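Local coordinates for flagellar motor switch protein FliG (PDB 5TDY), which probably forms part of the switch complex at the base of the flagellar basal body, which contacts the motor components that determine the direction of flagellar rotation, at residues Y78-K81 with V82-A86; L39-E42 with I43-G47. All blocks are in the same frame, centred on the assembly; numbering follows the deposited sequence.

Contact 1: residues Y78-K81 with V82-A86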
ATOM      1  N   TYR B  78     -15.810   5.934   6.009  1.00 13.61           N
ATOM      2  CA  TYR B  78     -15.419   4.596   5.598  1.00 12.07           C
ATOM      3  C   TYR B  78     -16.520   3.949   4.772  1.00 12.05           C
ATOM      4  O   TYR B  78     -16.266   3.428   3.676  1.00 13.60           O
ATOM      5  CB  TYR B  78     -15.069   3.720   6.809  1.00 11.41           C
ATOM      6  CG  TYR B  78     -14.364   2.442   6.385  1.00 14.56           C
ATOM      7  CD1 TYR B  78     -12.985   2.398   6.273  1.00 16.12           C
ATOM      8  CD2 TYR B  78     -15.084   1.289   6.060  1.00 15.32           C
ATOM      9  CE1 TYR B  78     -12.330   1.239   5.867  1.00 17.03           C
ATOM     10  CE2 TYR B  78     -14.443   0.121   5.663  1.00 12.19           C
ATOM     11  CZ  TYR B  78     -13.059   0.108   5.566  1.00 17.74           C
ATOM     12  OH  TYR B  78     -12.394  -1.034   5.169  1.00 16.34           O
ATOM     13  N   ALA B  79     -17.757   3.995   5.266  1.00 12.06           N
ATOM     14  CA  ALA B  79     -18.862   3.393   4.524  1.00  9.16           C
ATOM     15  C   ALA B  79     -19.057   4.066   3.173  1.00 12.97           C
ATOM     16  O   ALA B  79     -19.414   3.402   2.195  1.00 15.73           O
ATOM     17  CB  ALA B  79     -20.150   3.473   5.345  1.00 11.47           C
ATOM     18  N   LYS B  80     -18.827   5.378   3.096  1.00 13.88           N
ATOM     19  CA  LYS B  80     -18.976   6.073   1.819  1.00 13.84           C
ATOM     20  C   LYS B  80     -18.014   5.511   0.782  1.00 15.45           C
ATOM     21  O   LYS B  80     -18.402   5.237  -0.359  1.00 15.20           O
ATOM     22  CB  LYS B  80     -18.761   7.577   2.007  1.00 17.54           C
ATOM     23  CG  LYS B  80     -18.655   8.372   0.685  1.00 25.08           C
ATOM     24  CD  LYS B  80     -17.751   9.591   0.861  1.00 23.76           C
ATOM     25  CE  LYS B  80     -16.549   9.561  -0.075  1.00 24.50           C
ATOM     26  NZ  LYS B  80     -16.852  10.114  -1.424  1.00 36.31           N
ATOM     27  N   LYS B  81     -16.751   5.311   1.170  1.00 13.78           N
ATOM     28  CA  LYS B  81     -15.759   4.819   0.219  1.00 14.47           C
ATOM     29  C   LYS B  81     -16.063   3.393  -0.215  1.00 15.17           C
ATOM     30  O   LYS B  81     -15.937   3.062  -1.399  1.00 17.78           O
ATOM     31  CB  LYS B  81     -14.360   4.913   0.824  1.00 16.23           C
ATOM     32  CG  LYS B  81     -13.832   6.331   0.868  1.00 19.92           C
ATOM     33  CD  LYS B  81     -13.018   6.583   2.113  1.00 30.71           C
ATOM     34  CE  LYS B  81     -11.641   5.964   2.050  1.00 38.24           C
ATOM     35  NZ  LYS B  81     -10.980   6.049   3.397  1.00 41.56           N
ATOM     36  N   VAL B  82     -16.464   2.539   0.728  1.00 14.59           N
ATOM     37  CA  VAL B  82     -16.851   1.171   0.395  1.00 14.01           C
ATOM     38  C   VAL B  82     -18.006   1.164  -0.602  1.00 15.26           C
ATOM     39  O   VAL B  82     -17.947   0.490  -1.638  1.00 16.97           O
ATOM     40  CB  VAL B  82     -17.211   0.396   1.674  1.00 14.96           C
ATOM     41  CG1 VAL B  82     -17.759  -0.971   1.312  1.00 14.43           C
ATOM     42  CG2 VAL B  82     -15.975   0.250   2.567  1.00 12.96           C
ATOM     43  N   LEU B  83     -19.072   1.919  -0.306  1.00 14.00           N
ATOM     44  CA  LEU B  83     -20.250   1.909  -1.172  1.00 15.47           C
ATOM     45  C   LEU B  83     -19.927   2.400  -2.575  1.00 14.41           C
ATOM     46  O   LEU B  83     -20.379   1.810  -3.563  1.00 14.90           O
ATOM     47  CB  LEU B  83     -21.363   2.768  -0.573  1.00 14.31           C
ATOM     48  CG  LEU B  83     -22.048   2.189   0.651  1.00 11.75           C
ATOM     49  CD1 LEU B  83     -22.989   3.237   1.234  1.00 10.31           C
ATOM     50  CD2 LEU B  83     -22.751   0.893   0.288  1.00 13.68           C
ATOM     51  N   GLU B  84     -19.172   3.493  -2.690  1.00 15.52           N
ATOM     52  CA  GLU B  84     -18.900   4.042  -4.018  1.00 22.06           C
ATOM     53  C   GLU B  84     -17.931   3.163  -4.808  1.00 19.06           C
ATOM     54  O   GLU B  84     -18.066   3.045  -6.032  1.00 19.31           O
ATOM     55  CB  GLU B  84     -18.396   5.493  -3.916  1.00 18.58           C
ATOM     56  CG  GLU B  84     -16.935   5.680  -3.552  1.00 28.62           C
ATOM     57  CD  GLU B  84     -16.595   7.136  -3.214  1.00 31.81           C
ATOM     58  OE1 GLU B  84     -17.418   8.024  -3.514  1.00 33.05           O
ATOM     59  OE2 GLU B  84     -15.508   7.390  -2.654  1.00 28.70           O
ATOM     60  N   LYS B  85     -16.976   2.509  -4.143  1.00 16.36           N
ATOM     61  CA  LYS B  85     -16.129   1.557  -4.861  1.00 19.99           C
ATOM     62  C   LYS B  85     -16.910   0.316  -5.279  1.00 20.20           C
ATOM     63  O   LYS B  85     -16.660  -0.254  -6.352  1.00 15.15           O
ATOM     64  CB  LYS B  85     -14.932   1.161  -4.003  1.00 18.48           C
ATOM     65  CG  LYS B  85     -13.913   2.274  -3.816  1.00 15.67           C
ATOM     66  CD  LYS B  85     -12.852   1.841  -2.803  1.00 21.56           C
ATOM     67  CE  LYS B  85     -11.932   2.999  -2.417  1.00 21.39           C
ATOM     68  NZ  LYS B  85     -11.153   3.469  -3.586  1.00 28.10           N
ATOM     69  N   ALA B  86     -17.857  -0.124  -4.446  1.00 13.51           N
ATOM     70  CA  ALA B  86     -18.567  -1.355  -4.769  1.00 17.11           C
ATOM     71  C   ALA B  86     -19.619  -1.144  -5.852  1.00 16.57           C
ATOM     72  O   ALA B  86     -19.767  -1.978  -6.749  1.00 17.13           O
ATOM     73  CB  ALA B  86     -19.219  -1.931  -3.516  1.00 14.75           C
TER

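Contact 2: residues L39-E42 with I43-G47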
ATOM      1  N   LEU B  39      16.556  -8.034  -1.003  1.00 17.05           N
ATOM      2  CA  LEU B  39      15.549  -7.111  -1.507  1.00 16.76           C
ATOM      3  C   LEU B  39      16.064  -6.340  -2.715  1.00 14.99           C
ATOM      4  O   LEU B  39      15.324  -6.144  -3.679  1.00 11.16           O
ATOM      5  CB  LEU B  39      15.129  -6.155  -0.400  1.00 17.29           C
ATOM      6  CG  LEU B  39      14.036  -6.547   0.590  1.00 22.98           C
ATOM      7  CD1 LEU B  39      13.963  -5.442   1.645  1.00 22.70           C
ATOM      8  CD2 LEU B  39      12.678  -6.707  -0.119  1.00 17.75           C
ATOM      9  N   VAL B  40      17.330  -5.897  -2.685  1.00 13.75           N
ATOM     10  CA  VAL B  40      17.857  -5.152  -3.830  1.00 17.36           C
ATOM     11  C   VAL B  40      17.922  -6.052  -5.055  1.00 15.10           C
ATOM     12  O   VAL B  40      17.764  -5.574  -6.184  1.00 18.24           O
ATOM     13  CB  VAL B  40      19.235  -4.493  -3.541  1.00 20.73           C
ATOM     14  CG1 VAL B  40      19.143  -3.465  -2.405  1.00 18.26           C
ATOM     15  CG2 VAL B  40      20.296  -5.516  -3.227  1.00 23.14           C
ATOM     16  N   VAL B  41      18.116  -7.358  -4.863  1.00 15.10           N
ATOM     17  CA  VAL B  41      18.080  -8.284  -5.992  1.00 15.98           C
ATOM     18  C   VAL B  41      16.658  -8.418  -6.528  1.00 17.13           C
ATOM     19  O   VAL B  41      16.443  -8.474  -7.745  1.00 16.16           O
ATOM     20  CB  VAL B  41      18.674  -9.650  -5.589  1.00 21.07           C
ATOM     21  CG1 VAL B  41      18.286 -10.724  -6.596  1.00 21.17           C
ATOM     22  CG2 VAL B  41      20.208  -9.558  -5.498  1.00 22.62           C
ATOM     23  N   GLU B  42      15.662  -8.487  -5.640  1.00 18.01           N
ATOM     24  CA  GLU B  42      14.280  -8.523  -6.115  1.00 18.29           C
ATOM     25  C   GLU B  42      13.905  -7.219  -6.808  1.00 15.94           C
ATOM     26  O   GLU B  42      13.213  -7.229  -7.832  1.00 14.41           O
ATOM     27  CB  GLU B  42      13.314  -8.795  -4.960  1.00 20.98           C
ATOM     28  CG  GLU B  42      13.258 -10.247  -4.534  1.00 32.87           C
ATOM     29  CD  GLU B  42      12.588 -11.141  -5.571  1.00 33.58           C
ATOM     30  OE1 GLU B  42      11.489 -10.779  -6.069  1.00 32.66           O
ATOM     31  OE2 GLU B  42      13.182 -12.198  -5.892  1.00 43.50           O
ATOM     32  N   ILE B  43      14.320  -6.085  -6.246  1.00 14.59           N
ATOM     33  CA  ILE B  43      14.040  -4.809  -6.899  1.00 13.10           C
ATOM     34  C   ILE B  43      14.707  -4.748  -8.266  1.00 14.14           C
ATOM     35  O   ILE B  43      14.109  -4.277  -9.242  1.00 14.00           O
ATOM     36  CB  ILE B  43      14.478  -3.646  -5.992  1.00 13.89           C
ATOM     37  CG1 ILE B  43      13.635  -3.687  -4.704  1.00 12.41           C
ATOM     38  CG2 ILE B  43      14.334  -2.300  -6.729  1.00 10.87           C
ATOM     39  CD1 ILE B  43      14.111  -2.717  -3.654  1.00 15.53           C
ATOM     40  N   ALA B  44      15.945  -5.251  -8.368  1.00 12.38           N
ATOM     41  CA  ALA B  44      16.715  -5.085  -9.600  1.00 14.78           C
ATOM     42  C   ALA B  44      16.082  -5.833 -10.759  1.00 13.58           C
ATOM     43  O   ALA B  44      16.155  -5.376 -11.903  1.00 15.68           O
ATOM     44  CB  ALA B  44      18.158  -5.553  -9.400  1.00 13.51           C
ATOM     45  N   ASN B  45      15.422  -6.950 -10.472  1.00 17.47           N
ATOM     46  CA  ASN B  45      14.780  -7.786 -11.472  1.00 16.91           C
ATOM     47  C   ASN B  45      13.264  -7.619 -11.489  1.00 21.94           C
ATOM     48  O   ASN B  45      12.561  -8.533 -11.926  1.00 18.09           O
ATOM     49  CB  ASN B  45      15.143  -9.251 -11.220  1.00 18.50           C
ATOM     50  CG  ASN B  45      16.626  -9.503 -11.361  1.00 24.90           C
ATOM     51  OD1 ASN B  45      17.168  -9.465 -12.467  1.00 28.71           O
ATOM     52  ND2 ASN B  45      17.301  -9.734 -10.239  1.00 20.62           N
ATOM     53  N   ILE B  46      12.745  -6.477 -11.026  1.00 18.60           N
ATOM     54  CA  ILE B  46      11.300  -6.328 -10.894  1.00 17.88           C
ATOM     55  C   ILE B  46      10.639  -6.140 -12.253  1.00 19.59           C
ATOM     56  O   ILE B  46       9.468  -6.499 -12.435  1.00 18.74           O
ATOM     57  CB  ILE B  46      10.958  -5.174  -9.932  1.00 14.45           C
ATOM     58  CG1 ILE B  46       9.491  -5.249  -9.495  1.00 18.20           C
ATOM     59  CG2 ILE B  46      11.213  -3.828 -10.567  1.00 17.36           C
ATOM     60  CD1 ILE B  46       9.100  -4.128  -8.527  1.00 16.56           C
ATOM     61  N   GLY B  47      11.356  -5.582 -13.220  1.00 20.39           N
ATOM     62  CA  GLY B  47      10.760  -5.370 -14.525  1.00 21.56           C
ATOM     63  C   GLY B  47       9.725  -4.253 -14.531  1.00 28.02           C
ATOM     64  O   GLY B  47       9.822  -3.260 -13.803  1.00 29.37           O
TER

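Contact 1: residues Y78-K81 with V82-A86
Helix 75-87 of the FliG N-terminal domain carries on one flank an i to i+4 salt bridge between K80 and E84. The ammonium NZ of K80 lies 3.0 Å from OE1 of E84, coming in on the syn side of that oxygen but 28° out of the carboxylate plane; its bond to OE2 is weak, at 3.3 Å. The lysine chain bends to make the pair, turning at chi3 and again at chi4, whereas E84 sets CG between its backbone N and carbonyl carbon (chi1 80°) and then runs out extended, which brings the carboxylate back over the preceding turn. With an alanine at E84, the K80 ammonium would probably lose its anionic mate and the bent lysine chain be set free to turn. On another flank, CG2 of V82 sits 3.5 Å from CE2 of Y78, meeting the ring obliquely. Beneath these side chains the backbone is regular: V82 N bonds to Y78 O at 3.1 Å, nearly straight at 171°, and L83, E84 and K85 repeat the pattern onto A79, K80 and K81. An acid and a lysine four residues apart, paired on the outside of a regularly hydrogen-bonded backbone, are typical of a surface alpha-helix.

Contact 2: residues L39-E42 with I43-G47
V41 and N45 meet at the C-terminal end of helix 33-44, where the asparagine side chain turns back onto the last turn. N45 is the first residue to leave helical geometry. Its CB stands 3.8 Å from V41 O. From there CG swings anti to the carbonyl carbon, beside the backbone N (chi1 -63°); this and the turn at chi2 bring ND2 back towards V41, and CG too stays close to that oxygen. At the tip, ND2 donates to V41 O at 2.9 Å and also lies beside the methyl CG1 of V41, the two side chains running alongside each other. This hydrogen bond is noticeably bent, and V41 O sits 28° out of the asparagine's amide plane. The same oxygen takes a longer bond from N45 N, at 3.3 Å, so one residue supplies both donors that grip this carbonyl.

Just before it, I43 N bonds to L39 O at 2.8 Å in a fairly straight bond, and CG1 of I43 also lies against that oxygen, while the next, A44 N to V40 O, is already more bent. Against the rest of the chain, L39, V40 and I43 pack on M28 of helix 21-28, and I46 O accepts a hydrogen bond from R10 of helix 8-19. At V41 O, the two donors ND2 and N of N45 arrive from opposite faces of the carbonyl plane.

In the fold
Both contacts are local, between residues about one turn apart, and both belong to the all-helical N-terminal domain of FliG. Contact 2 comes first along the chain, where helix 33-44 runs out; contact 1 follows in the body of helix 75-87, with helix 51-66 between them in sequence. Their centres are 35 Å apart, on opposite sides of the chain's centre, and their nearest atoms are about 22 Å apart, so neither touches the other. A chain of another protein comes near both: aromatic packing from it reaches L39 and E42 in contact 2, whereas in contact 1 K85 makes a long, weak ion pair with an acidic side chain.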